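Local coordinates for protein oxidoreductase (Azotobacter vinelandii, PDB 7D5M) that binds NAD+ and, as a homologue of inositol dehydrogenase, probably catalyses the NAD-dependent oxidation of a polyol or sugar-like substrate, at residues W14-G19 with Y27-A32; Q37-V42 with N335-F340; I150-A155 with G309-G314; S278-E283 with F294-Q299. All blocks are in the same frame, centred on the assembly; numbering follows the deposited sequence.

Contact 1 of 4, residues W14-G19 with Y27-A32. With NAD (nicotinamide-adenine-dinucleotide), chain B.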
# COMPACT_ATOMS: atom_id res chain seq x y z
N TRP A 14 8.56 25.99 -33.79
CA TRP A 14 7.41 25.89 -32.86
C TRP A 14 7.16 27.19 -32.10
O TRP A 14 8.11 27.91 -31.74
CB TRP A 14 7.66 24.70 -31.93
CG TRP A 14 6.59 24.38 -30.93
CD1 TRP A 14 5.30 23.98 -31.17
CD2 TRP A 14 6.78 24.31 -29.51
NE1 TRP A 14 4.67 23.72 -29.98
CE2 TRP A 14 5.55 23.90 -28.95
CE3 TRP A 14 7.86 24.58 -28.66
CZ2 TRP A 14 5.38 23.77 -27.57
CZ3 TRP A 14 7.69 24.44 -27.30
CH2 TRP A 14 6.47 24.04 -26.77
N ALA A 15 5.88 27.45 -31.82
CA ALA A 15 5.39 28.55 -30.98
C ALA A 15 4.40 28.01 -29.96
O ALA A 15 3.78 26.94 -30.18
CB ALA A 15 4.75 29.61 -31.84
N MET A 16 4.22 28.77 -28.88
CA MET A 16 3.10 28.59 -27.94
C MET A 16 2.20 29.83 -28.01
O MET A 16 2.72 30.94 -28.24
CB MET A 16 3.60 28.38 -26.52
CG MET A 16 4.22 27.02 -26.34
SD MET A 16 4.39 26.62 -24.58
CE MET A 16 2.68 26.27 -24.17
N VAL A 17 0.90 29.60 -27.86
CA VAL A 17 -0.08 30.66 -27.49
C VAL A 17 -0.57 30.32 -26.09
O VAL A 17 -1.07 29.20 -25.90
CB VAL A 17 -1.23 30.76 -28.50
CG1 VAL A 17 -2.13 31.94 -28.18
CG2 VAL A 17 -0.72 30.86 -29.93
N GLY A 18 -0.36 31.25 -25.15
CA GLY A 18 -0.57 31.00 -23.72
C GLY A 18 0.63 30.27 -23.15
O GLY A 18 1.69 30.28 -23.78
N GLY A 19 0.45 29.62 -22.00
CA GLY A 19 1.54 28.94 -21.29
C GLY A 19 2.55 29.93 -20.74
O GLY A 19 3.72 29.56 -20.60
N TYR A 27 4.67 25.07 -18.71
CA TYR A 27 6.01 24.47 -18.56
C TYR A 27 6.05 23.03 -19.10
O TYR A 27 7.00 22.68 -19.81
CB TYR A 27 6.50 24.51 -17.11
CG TYR A 27 7.85 23.85 -17.00
CD1 TYR A 27 8.96 24.41 -17.61
CD2 TYR A 27 7.98 22.60 -16.41
CE1 TYR A 27 10.19 23.78 -17.57
CE2 TYR A 27 9.21 21.97 -16.36
CZ TYR A 27 10.32 22.56 -16.94
OH TYR A 27 11.53 21.93 -16.92
N ILE A 28 5.08 22.20 -18.75
CA ILE A 28 5.14 20.77 -19.17
C ILE A 28 5.05 20.68 -20.70
O ILE A 28 5.74 19.83 -21.28
CB ILE A 28 4.11 19.88 -18.45
CG1 ILE A 28 4.37 18.40 -18.78
CG2 ILE A 28 2.67 20.28 -18.75
CD1 ILE A 28 3.76 17.44 -17.81
N HIS A 29 4.31 21.57 -21.36
CA HIS A 29 4.33 21.65 -22.85
C HIS A 29 5.77 21.80 -23.34
O HIS A 29 6.18 21.03 -24.24
CB HIS A 29 3.46 22.78 -23.37
CG HIS A 29 2.01 22.44 -23.41
ND1 HIS A 29 1.44 21.84 -24.52
CD2 HIS A 29 1.03 22.58 -22.50
CE1 HIS A 29 0.15 21.65 -24.28
NE2 HIS A 29 -0.12 22.10 -23.05
N ARG A 30 6.49 22.78 -22.82
CA ARG A 30 7.87 23.09 -23.28
C ARG A 30 8.81 21.96 -22.87
O ARG A 30 9.67 21.58 -23.67
CB ARG A 30 8.33 24.43 -22.72
CG ARG A 30 7.58 25.62 -23.31
CD ARG A 30 8.16 26.95 -22.85
NE ARG A 30 8.03 27.16 -21.41
CZ ARG A 30 6.95 27.66 -20.81
NH1 ARG A 30 5.88 27.99 -21.51
NH2 ARG A 30 6.93 27.81 -19.49
N SER A 31 8.70 21.48 -21.64
CA SER A 31 9.57 20.38 -21.15
C SER A 31 9.50 19.20 -22.12
O SER A 31 10.55 18.68 -22.52
CB SER A 31 9.21 20.01 -19.74
OG SER A 31 10.23 19.20 -19.16
N ALA A 32 8.29 18.81 -22.52
CA ALA A 32 8.04 17.64 -23.39
C ALA A 32 8.43 17.96 -24.84
O ALA A 32 9.01 17.08 -25.50
CB ALA A 32 6.58 17.25 -23.29
PA NAD B . -3.84 29.27 -16.63
O1A NAD B . -4.92 30.27 -16.37
O2A NAD B . -2.98 28.77 -15.51
O5B NAD B . -2.90 29.83 -17.80
C5B NAD B . -3.42 30.60 -18.92
C4B NAD B . -2.24 31.21 -19.65
O4B NAD B . -2.64 31.68 -20.96
C3B NAD B . -1.61 32.43 -18.96
O3B NAD B . -0.22 32.46 -19.21
C2B NAD B . -2.35 33.59 -19.66
O2B NAD B . -1.68 34.83 -19.59
C1B NAD B . -2.36 33.06 -21.08
N9A NAD B . -3.37 33.64 -21.95
C8A NAD B . -4.69 33.81 -21.65
N7A NAD B . -5.39 34.29 -22.66
C5A NAD B . -4.47 34.42 -23.68
C6A NAD B . -4.60 34.86 -25.01
N6A NAD B . -5.76 35.25 -25.56
N1A NAD B . -3.48 34.86 -25.79
C2A NAD B . -2.33 34.46 -25.23
N3A NAD B . -2.09 34.01 -24.00
C4A NAD B . -3.22 34.02 -23.26
O3 NAD B . -4.48 27.96 -17.32
PN NAD B . -3.95 26.43 -17.32
O1N NAD B . -4.40 25.74 -16.07
O2N NAD B . -2.49 26.43 -17.66
O5D NAD B . -4.79 25.79 -18.53
C5D NAD B . -4.67 26.27 -19.87
C4D NAD B . -5.28 25.22 -20.75
O4D NAD B . -4.61 23.96 -20.51
C3D NAD B . -6.76 24.95 -20.48
O3D NAD B . -7.42 24.64 -21.69
C2D NAD B . -6.73 23.75 -19.53
O2D NAD B . -7.91 22.96 -19.57
C1D NAD B . -5.55 22.97 -20.10
N1N NAD B . -4.87 22.05 -19.14
C2N NAD B . -4.66 20.74 -19.50
C3N NAD B . -4.08 19.84 -18.60
C7N NAD B . -3.74 18.46 -19.13
O7N NAD B . -3.73 18.27 -20.35
N7N NAD B . -3.42 17.52 -18.25
C4N NAD B . -3.84 20.25 -17.29
C5N NAD B . -4.07 21.58 -16.94
C6N NAD B . -4.44 22.48 -17.91
O HOH W 1 4.99 28.61 -17.70

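Contact 2 of 4, residues Q37-V42 with N335-F340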
# COMPACT_ATOMS: atom_id res chain seq x y z
N GLN A 37 15.19 16.85 -29.15
CA GLN A 37 15.30 17.53 -30.46
C GLN A 37 13.96 17.42 -31.22
O GLN A 37 14.01 17.38 -32.47
CB GLN A 37 16.43 16.90 -31.29
CG GLN A 37 17.74 16.70 -30.54
CD GLN A 37 18.80 16.07 -31.41
OE1 GLN A 37 19.40 16.73 -32.26
NE2 GLN A 37 19.04 14.78 -31.22
N SER A 38 12.81 17.37 -30.55
CA SER A 38 11.49 17.23 -31.23
C SER A 38 11.04 18.57 -31.83
O SER A 38 10.72 18.62 -33.05
CB SER A 38 10.43 16.68 -30.30
OG SER A 38 10.68 15.31 -30.02
N PHE A 39 11.00 19.60 -31.00
CA PHE A 39 10.56 20.97 -31.35
C PHE A 39 11.62 21.97 -30.89
O PHE A 39 12.36 21.69 -29.92
CB PHE A 39 9.22 21.30 -30.69
CG PHE A 39 8.05 20.48 -31.15
CD1 PHE A 39 7.84 19.20 -30.66
CD2 PHE A 39 7.17 20.97 -32.11
CE1 PHE A 39 6.77 18.44 -31.10
CE2 PHE A 39 6.09 20.21 -32.53
CZ PHE A 39 5.90 18.94 -32.04
N ALA A 40 11.66 23.12 -31.56
CA ALA A 40 12.46 24.30 -31.17
C ALA A 40 11.50 25.48 -30.97
O ALA A 40 10.77 25.83 -31.93
CB ALA A 40 13.49 24.61 -32.22
N LEU A 41 11.52 26.08 -29.78
CA LEU A 41 10.66 27.23 -29.43
C LEU A 41 11.31 28.51 -29.97
O LEU A 41 12.30 29.00 -29.37
CB LEU A 41 10.48 27.31 -27.92
CG LEU A 41 9.58 28.46 -27.44
CD1 LEU A 41 8.17 28.27 -27.96
CD2 LEU A 41 9.60 28.56 -25.93
N VAL A 42 10.77 29.03 -31.07
CA VAL A 42 11.37 30.18 -31.80
C VAL A 42 10.46 31.40 -31.73
O VAL A 42 10.91 32.48 -32.13
CB VAL A 42 11.71 29.80 -33.25
CG1 VAL A 42 12.72 28.67 -33.28
CG2 VAL A 42 10.47 29.44 -34.06
N ASN A 335 6.54 11.45 -24.45
CA ASN A 335 6.17 10.32 -25.33
C ASN A 335 5.09 10.77 -26.33
O ASN A 335 5.16 10.34 -27.49
CB ASN A 335 5.75 9.11 -24.50
CG ASN A 335 6.91 8.57 -23.70
OD1 ASN A 335 8.06 8.77 -24.09
ND2 ASN A 335 6.61 7.89 -22.60
N LEU A 336 4.16 11.63 -25.93
CA LEU A 336 3.17 12.18 -26.90
C LEU A 336 3.87 13.16 -27.84
O LEU A 336 3.63 13.07 -29.05
CB LEU A 336 2.04 12.91 -26.17
CG LEU A 336 1.14 12.06 -25.27
CD1 LEU A 336 -0.16 12.81 -25.05
CD2 LEU A 336 0.89 10.67 -25.83
N TYR A 337 4.67 14.07 -27.30
CA TYR A 337 5.22 15.20 -28.09
C TYR A 337 6.18 14.68 -29.17
O TYR A 337 6.18 15.24 -30.27
CB TYR A 337 5.82 16.29 -27.19
CG TYR A 337 4.96 17.52 -27.05
CD1 TYR A 337 4.98 18.50 -28.03
CD2 TYR A 337 4.10 17.71 -25.98
CE1 TYR A 337 4.20 19.64 -27.94
CE2 TYR A 337 3.31 18.84 -25.87
CZ TYR A 337 3.36 19.82 -26.86
OH TYR A 337 2.60 20.96 -26.78
N TYR A 338 6.98 13.63 -28.92
CA TYR A 338 7.88 13.14 -30.00
C TYR A 338 7.02 12.51 -31.09
O TYR A 338 7.37 12.64 -32.26
CB TYR A 338 9.01 12.23 -29.51
CG TYR A 338 8.67 10.76 -29.44
CD1 TYR A 338 8.51 10.00 -30.59
CD2 TYR A 338 8.55 10.12 -28.22
CE1 TYR A 338 8.17 8.66 -30.53
CE2 TYR A 338 8.23 8.77 -28.14
CZ TYR A 338 8.04 8.04 -29.30
OH TYR A 338 7.73 6.71 -29.24
N ARG A 339 5.89 11.88 -30.72
CA ARG A 339 4.97 11.29 -31.72
C ARG A 339 4.31 12.42 -32.52
O ARG A 339 4.16 12.28 -33.77
CB ARG A 339 3.94 10.39 -31.05
CG ARG A 339 4.53 9.09 -30.51
CD ARG A 339 3.43 8.30 -29.83
NE ARG A 339 3.80 6.92 -29.53
CZ ARG A 339 4.60 6.55 -28.55
NH1 ARG A 339 5.17 7.46 -27.78
NH2 ARG A 339 4.84 5.26 -28.35
N PHE A 340 3.90 13.49 -31.85
CA PHE A 340 3.37 14.69 -32.55
C PHE A 340 4.38 15.16 -33.60
O PHE A 340 3.98 15.39 -34.76
CB PHE A 340 3.02 15.83 -31.58
CG PHE A 340 1.94 15.55 -30.57
CD1 PHE A 340 0.94 14.63 -30.83
CD2 PHE A 340 1.92 16.23 -29.37
CE1 PHE A 340 -0.06 14.38 -29.90
CE2 PHE A 340 0.91 15.99 -28.44
CZ PHE A 340 -0.07 15.07 -28.71

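Contact 3 of 4, residues I150-A155 with G309-G314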
# COMPACT_ATOMS: atom_id res chain seq x y z
N ILE A 150 -0.20 2.09 -20.18
CA ILE A 150 -1.51 2.23 -20.88
C ILE A 150 -1.47 1.34 -22.13
O ILE A 150 -2.45 0.59 -22.34
CB ILE A 150 -1.85 3.70 -21.20
CG1 ILE A 150 -1.80 4.59 -19.96
CG2 ILE A 150 -3.20 3.79 -21.89
CD1 ILE A 150 -2.66 4.10 -18.81
N GLU A 151 -0.37 1.36 -22.89
CA GLU A 151 -0.16 0.49 -24.07
C GLU A 151 -0.12 -0.97 -23.61
O GLU A 151 -0.69 -1.82 -24.33
CB GLU A 151 1.11 0.89 -24.81
CG GLU A 151 1.61 -0.16 -25.78
CD GLU A 151 0.68 -0.51 -26.92
OE1 GLU A 151 -0.25 0.28 -27.21
OE2 GLU A 151 0.91 -1.55 -27.55
N GLN A 152 0.50 -1.28 -22.47
CA GLN A 152 0.51 -2.66 -21.93
C GLN A 152 -0.94 -3.11 -21.73
O GLN A 152 -1.28 -4.26 -22.11
CB GLN A 152 1.28 -2.74 -20.60
CG GLN A 152 1.15 -4.10 -19.92
CD GLN A 152 1.84 -5.22 -20.67
OE1 GLN A 152 2.72 -4.98 -21.49
NE2 GLN A 152 1.47 -6.45 -20.36
N ALA A 153 -1.77 -2.29 -21.09
CA ALA A 153 -3.19 -2.61 -20.81
C ALA A 153 -3.93 -2.83 -22.14
O ALA A 153 -4.66 -3.83 -22.26
CB ALA A 153 -3.82 -1.51 -19.98
N ARG A 154 -3.74 -1.94 -23.11
CA ARG A 154 -4.38 -2.08 -24.44
C ARG A 154 -4.05 -3.46 -25.01
O ARG A 154 -4.97 -4.15 -25.48
CB ARG A 154 -3.90 -1.01 -25.42
CG ARG A 154 -4.57 -1.10 -26.79
CD ARG A 154 -3.77 -0.42 -27.87
NE ARG A 154 -2.53 -1.15 -28.10
CZ ARG A 154 -2.42 -2.34 -28.70
NH1 ARG A 154 -3.49 -2.98 -29.15
NH2 ARG A 154 -1.23 -2.89 -28.84
N ALA A 155 -2.77 -3.82 -25.01
CA ALA A 155 -2.25 -5.05 -25.65
C ALA A 155 -2.80 -6.27 -24.91
O ALA A 155 -3.16 -7.26 -25.58
CB ALA A 155 -0.75 -5.03 -25.66
N GLY A 309 10.84 -7.14 -18.94
CA GLY A 309 10.89 -7.94 -20.18
C GLY A 309 9.61 -8.73 -20.46
O GLY A 309 9.41 -9.12 -21.62
N TYR A 310 8.76 -8.96 -19.45
CA TYR A 310 7.47 -9.67 -19.61
C TYR A 310 6.40 -8.76 -20.24
O TYR A 310 5.32 -9.27 -20.54
CB TYR A 310 6.99 -10.25 -18.28
CG TYR A 310 6.91 -9.29 -17.12
CD1 TYR A 310 5.96 -8.27 -17.09
CD2 TYR A 310 7.76 -9.41 -16.03
CE1 TYR A 310 5.90 -7.37 -16.04
CE2 TYR A 310 7.69 -8.54 -14.95
CZ TYR A 310 6.75 -7.52 -14.96
OH TYR A 310 6.68 -6.66 -13.91
N LEU A 311 6.67 -7.46 -20.42
CA LEU A 311 5.69 -6.52 -21.02
C LEU A 311 5.62 -6.76 -22.53
O LEU A 311 6.62 -7.19 -23.13
CB LEU A 311 6.07 -5.06 -20.75
CG LEU A 311 6.10 -4.64 -19.29
CD1 LEU A 311 6.59 -3.20 -19.16
CD2 LEU A 311 4.73 -4.78 -18.64
N HIS A 312 4.49 -6.40 -23.13
CA HIS A 312 4.32 -6.34 -24.60
C HIS A 312 5.34 -5.38 -25.19
O HIS A 312 5.70 -4.37 -24.57
CB HIS A 312 2.88 -5.97 -24.96
CG HIS A 312 1.89 -7.07 -24.77
ND1 HIS A 312 1.54 -7.94 -25.79
CD2 HIS A 312 1.14 -7.42 -23.70
CE1 HIS A 312 0.62 -8.78 -25.35
NE2 HIS A 312 0.36 -8.48 -24.07
N PRO A 313 5.85 -5.64 -26.42
CA PRO A 313 6.95 -4.84 -26.97
C PRO A 313 6.60 -3.36 -27.15
O PRO A 313 7.47 -2.53 -26.89
CB PRO A 313 7.28 -5.54 -28.31
CG PRO A 313 6.03 -6.35 -28.64
CD PRO A 313 5.42 -6.73 -27.31
N GLY A 314 5.35 -3.05 -27.51
CA GLY A 314 4.81 -1.67 -27.60
C GLY A 314 5.02 -0.89 -26.31
O GLY A 314 5.23 0.34 -26.38
O HOH W 2 2.59 -3.94 -27.75
O HOH W 3 2.81 -8.89 -21.19

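Contact 4 of 4, residues S278-E283 with F294-Q299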
# COMPACT_ATOMS: atom_id res chain seq x y z
N SER A 278 -14.31 -11.07 -17.72
CA SER A 278 -14.82 -12.36 -17.21
C SER A 278 -13.69 -13.16 -16.54
O SER A 278 -13.99 -13.96 -15.63
CB SER A 278 -15.48 -13.15 -18.31
OG SER A 278 -14.55 -13.42 -19.35
N ARG A 279 -12.43 -12.98 -16.95
CA ARG A 279 -11.27 -13.77 -16.46
C ARG A 279 -10.47 -12.98 -15.42
O ARG A 279 -9.91 -13.60 -14.51
CB ARG A 279 -10.36 -14.17 -17.63
CG ARG A 279 -9.05 -14.83 -17.23
CD ARG A 279 -8.28 -15.35 -18.43
NE ARG A 279 -7.08 -16.07 -18.03
CZ ARG A 279 -5.84 -15.59 -17.99
NH1 ARG A 279 -5.56 -14.34 -18.34
NH2 ARG A 279 -4.86 -16.38 -17.59
N ALA A 280 -10.32 -11.68 -15.61
CA ALA A 280 -9.30 -10.89 -14.88
C ALA A 280 -9.65 -9.41 -14.98
O ALA A 280 -10.40 -9.03 -15.88
CB ALA A 280 -7.93 -11.17 -15.45
N SER A 281 -9.08 -8.61 -14.07
CA SER A 281 -9.14 -7.13 -14.10
C SER A 281 -7.73 -6.56 -14.22
O SER A 281 -6.76 -7.22 -13.83
CB SER A 281 -9.83 -6.59 -12.88
OG SER A 281 -11.17 -7.06 -12.80
N LEU A 282 -7.62 -5.36 -14.78
CA LEU A 282 -6.39 -4.56 -14.61
C LEU A 282 -6.80 -3.21 -14.03
O LEU A 282 -7.95 -2.78 -14.22
CB LEU A 282 -5.60 -4.45 -15.92
CG LEU A 282 -6.31 -3.92 -17.15
CD1 LEU A 282 -6.43 -2.41 -17.12
CD2 LEU A 282 -5.57 -4.37 -18.40
N GLU A 283 -5.88 -2.56 -13.33
CA GLU A 283 -6.18 -1.24 -12.72
C GLU A 283 -4.91 -0.39 -12.68
O GLU A 283 -3.86 -0.89 -12.28
CB GLU A 283 -6.78 -1.40 -11.33
CG GLU A 283 -7.21 -0.07 -10.73
CD GLU A 283 -7.99 -0.17 -9.42
OE1 GLU A 283 -8.60 -1.22 -9.19
OE2 GLU A 283 -7.97 0.82 -8.65
N PHE A 294 -2.76 -6.43 -12.14
CA PHE A 294 -3.30 -7.47 -13.05
C PHE A 294 -3.79 -8.62 -12.18
O PHE A 294 -2.98 -9.28 -11.52
CB PHE A 294 -2.28 -7.91 -14.09
CG PHE A 294 -2.76 -9.03 -14.99
CD1 PHE A 294 -4.02 -8.98 -15.57
CD2 PHE A 294 -1.94 -10.11 -15.28
CE1 PHE A 294 -4.45 -10.01 -16.41
CE2 PHE A 294 -2.37 -11.12 -16.12
CZ PHE A 294 -3.62 -11.07 -16.67
N GLU A 295 -5.10 -8.81 -12.16
CA GLU A 295 -5.77 -9.62 -11.11
C GLU A 295 -6.64 -10.68 -11.78
O GLU A 295 -7.81 -10.41 -12.08
CB GLU A 295 -6.53 -8.69 -10.17
CG GLU A 295 -5.66 -7.55 -9.66
CD GLU A 295 -6.30 -6.67 -8.60
OE1 GLU A 295 -7.55 -6.57 -8.57
OE2 GLU A 295 -5.53 -6.11 -7.78
N ILE A 296 -6.05 -11.86 -11.99
CA ILE A 296 -6.78 -13.01 -12.59
C ILE A 296 -7.63 -13.63 -11.48
O ILE A 296 -7.07 -13.94 -10.40
CB ILE A 296 -5.81 -14.04 -13.20
CG1 ILE A 296 -4.93 -13.43 -14.31
CG2 ILE A 296 -6.57 -15.26 -13.68
CD1 ILE A 296 -3.77 -14.31 -14.71
N GLN A 297 -8.93 -13.80 -11.72
CA GLN A 297 -9.81 -14.41 -10.69
C GLN A 297 -9.28 -15.80 -10.34
O GLN A 297 -9.04 -16.61 -11.26
CB GLN A 297 -11.28 -14.48 -11.13
CG GLN A 297 -12.16 -15.12 -10.06
CD GLN A 297 -12.11 -14.39 -8.73
OE1 GLN A 297 -12.00 -13.16 -8.69
NE2 GLN A 297 -12.20 -15.14 -7.64
N GLY A 298 -9.09 -16.05 -9.04
CA GLY A 298 -8.72 -17.37 -8.49
C GLY A 298 -7.23 -17.58 -8.46
O GLY A 298 -6.80 -18.67 -8.06
N GLN A 299 -6.44 -16.57 -8.86
CA GLN A 299 -4.96 -16.60 -8.85
C GLN A 299 -4.45 -15.48 -7.95
O GLN A 299 -5.20 -14.55 -7.65
CB GLN A 299 -4.38 -16.37 -10.25
CG GLN A 299 -4.75 -17.45 -11.25
CD GLN A 299 -4.27 -18.81 -10.80
OE1 GLN A 299 -5.04 -19.76 -10.72
NE2 GLN A 299 -2.99 -18.90 -10.47
O HOH W 4 -10.03 -16.37 -13.88
O HOH W 5 -6.48 -3.52 -7.71

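Contact 1 of 4, residues W14-G19 with Y27-A32
Trp14 and Met16 of the strand pack against His29 and Arg30 of the helix that follows, with segment axes 10.6 Å apart and running antiparallel at 169°. The tight part is apolar and centres on the thioether. Met16 SD lies 3.6 Å from Arg30 CG, while the terminal methyl CE reaches the other way to His29 CB at 3.7 Å; a bend at chi3 (74°) lets one side chain touch both helix residues. Beside it Trp14 presents the rim of its indole, CH2 coming 3.9 Å from Arg30 CA. Gly19 fits the same packing, since a beta carbon there would fall only 2.6 Å from Met16 CE.

Toward the loop the contact becomes polar and hydrated. Arg30 bends at chi3, which brings its guanidinium to the loop, and NH1 gives a good hydrogen bond to Gly19 O (2.8 Å) nearly in the guanidinium plane, plus a weak one to Met16 SD. NH2 donates to a water at 2.8 Å, which makes a weak, uncertain bond to Gly19 O. Arg30 NH2 is also hydrogen-bonded to Asn3 O of a neighbouring subunit. Arg30 thus ties down a carbonyl of the glycine-rich turn of the Rossmann fold, where Gly18 CA approaches NAD N3A to 3.4 Å.

The polar ends of the packed side chains bond farther off: Trp14 NE1 to Ser89 OG of strand 87-91, and His29 NE2 to Glu114. The contact is the first beta-alpha step of the beta-alpha-beta unit, with strand 12-16 between strands 39-45 and 87-91 in the parallel sheet and helix 26-34 packing against helix 329-349 through Ile28, Ser31 and Ala32.

Contact 2 of 4, residues Q37-V42 with N335-F340
Ser38, just ahead of the strand, brings its CA to 5.6 Å from that of Tyr338, the nearest CA pair of the two segments. Ser38 OG packs 3.5 Å from Tyr338 CB and makes a weak hydrogen bond to Arg35 O. The weight of the contact falls on Phe39, whose CE1 touches Tyr337 at two places. The backbone O of Tyr337 sits at the rim of the Phe39 ring, in its plane, 3.4 Å from CE1, and Tyr337 CD1 is 3.6 Å from the same carbon. The two rings form an offset edge-to-face pair: the edge of Tyr337 is turned to the face of Phe39, the centroids are 5.5 Å apart and the planes stand at 83°.

Here the C-terminal alpha/beta domain of a Gfo/Idh/MocA-type oxidoreductase meets its Rossmann domain, helix 329-349 packing on the start of strand 39-45. A chi1 of -104°, away from a staggered value, sets the ring edge of Tyr337 against Phe39 while its OH reaches Ser89 OG and His29 ND1. Those two hydrogen bonds fix the phenol end while Phe39 meets the ring nearer its root. Phe340 adds its CB, 4.3 Å from Phe39 CZ. Tyr338 turns its ring away from the strand, and its OH is bonded to Asp318.

Contact 3 of 4, residues I150-A155 with G309-G314
Gln152 meets Leu311 and His312 with its terminal amide. Its OE1 accepts the backbone N-H of His312 at 2.8 Å, with 153° at the hydrogen, the donor lying in the amide plane on a lone pair of the oxygen. The other branch, NE2, stands at the edge of the imidazole, 3.5 Å from His312 CD2, and donates to a water that in turn donates to Tyr310 O. Leu311 CD2 packs on the amide carbon CD of Gln152 at 3.6 Å. One turn along the helix, Ala155 CB lies over a face of the His312 ring, 3.6 Å from its centroid and 16° off the normal, a CH-pi contact. Glu151 CG touches Gly314 C at 3.5 Å, and a beta carbon on Gly314 would clash with Glu151 OE2.

In the next shell, chi2 of Gln152 (68°) bends the chain so that the amide reaches the loop. A leucine in place of Gln152 would probably leave the His312 N-H without its acceptor and the bridging water without its link to the helix. The imidazole is held from beyond by His312 NE2 bonding to Glu161 OE2. The Glu151 carboxylate is gripped side-on by Arg154 through NE and NH2, a two-pronged salt bridge. Glu151 OE2 also accepts from a water, which in turn accepts from Gly314 N.

The loop between strand 301-305 and helix 329-349 thus lies along one side of helix 148-158, while Ile150 and Ala153, on another side of that helix, pack against helix 202-217 and strand 280-285.

Contact 4 of 4, residues S278-E283 with F294-Q299
Ser281 and Glu295 form a hydrogen-bonded pair of an antiparallel hairpin: Ser281 N gives to Glu295 O at 3.0 Å, and Glu295 N gives to Ser281 O at 2.8 Å. Two residues along, just past the paired strands, Arg279 O accepts Gln297 N at 3.0 Å and also a water at 2.8 Å, which bridges to Gln297 O. Ile296 to Gln299 make a type II turn, closed by Gln299 N on Ile296 O, with Gly298 taking the positive phi (87°).

Ala280 and Ile296 are a non-hydrogen-bonded pair, and Ala280 CB touches Phe294 CE1 at 3.8 Å. The extended Arg279 side chain runs alongside Ile296, which covers one guanidinium face, while NH1 bonds to Glu161 O. A serine in place of Ile296 lacks the CG1-CD1 branch and would probably open a gap beside Ala280 CB and leave the guanidinium freer to turn.

Ser281 and Glu295 point to the other face; Ser281 OG bonds to Ala265 O and Gln297 OE1 to Gly266 N, both of a neighbouring subunit. Glu295 and Glu283 share Arg274 through salt bridges, which probably offset their repulsion. The face of Ala280, Leu282, Phe294 and Ile296 is apolar, while Ser281 and Gln297 serve the subunit interface.

Overall arrangement
Contacts 1 and 2 are fully buried and share the parallel sheet: their centres lie 10 Å apart, and Trp14 of contact 1 packs on Phe39 of contact 2. Contact 1 mixes apolar packing with a loop carbonyl bond beside NAD, whereas contact 2 relies on aromatic rings where the two domains meet. Contacts 3 and 4, 16 Å apart, are only partly buried and far from the cofactor site; they touch where Ala153 CB meets Leu282 CD2. Water bridges appear in both, joining helix to loop in contact 3 and lying beside the type II turn in contact 4, where backbone hydrogen bonds between antiparallel strands dominate. Along the chain, contact 4 nests within contact 3, and contact 3 within contact 2.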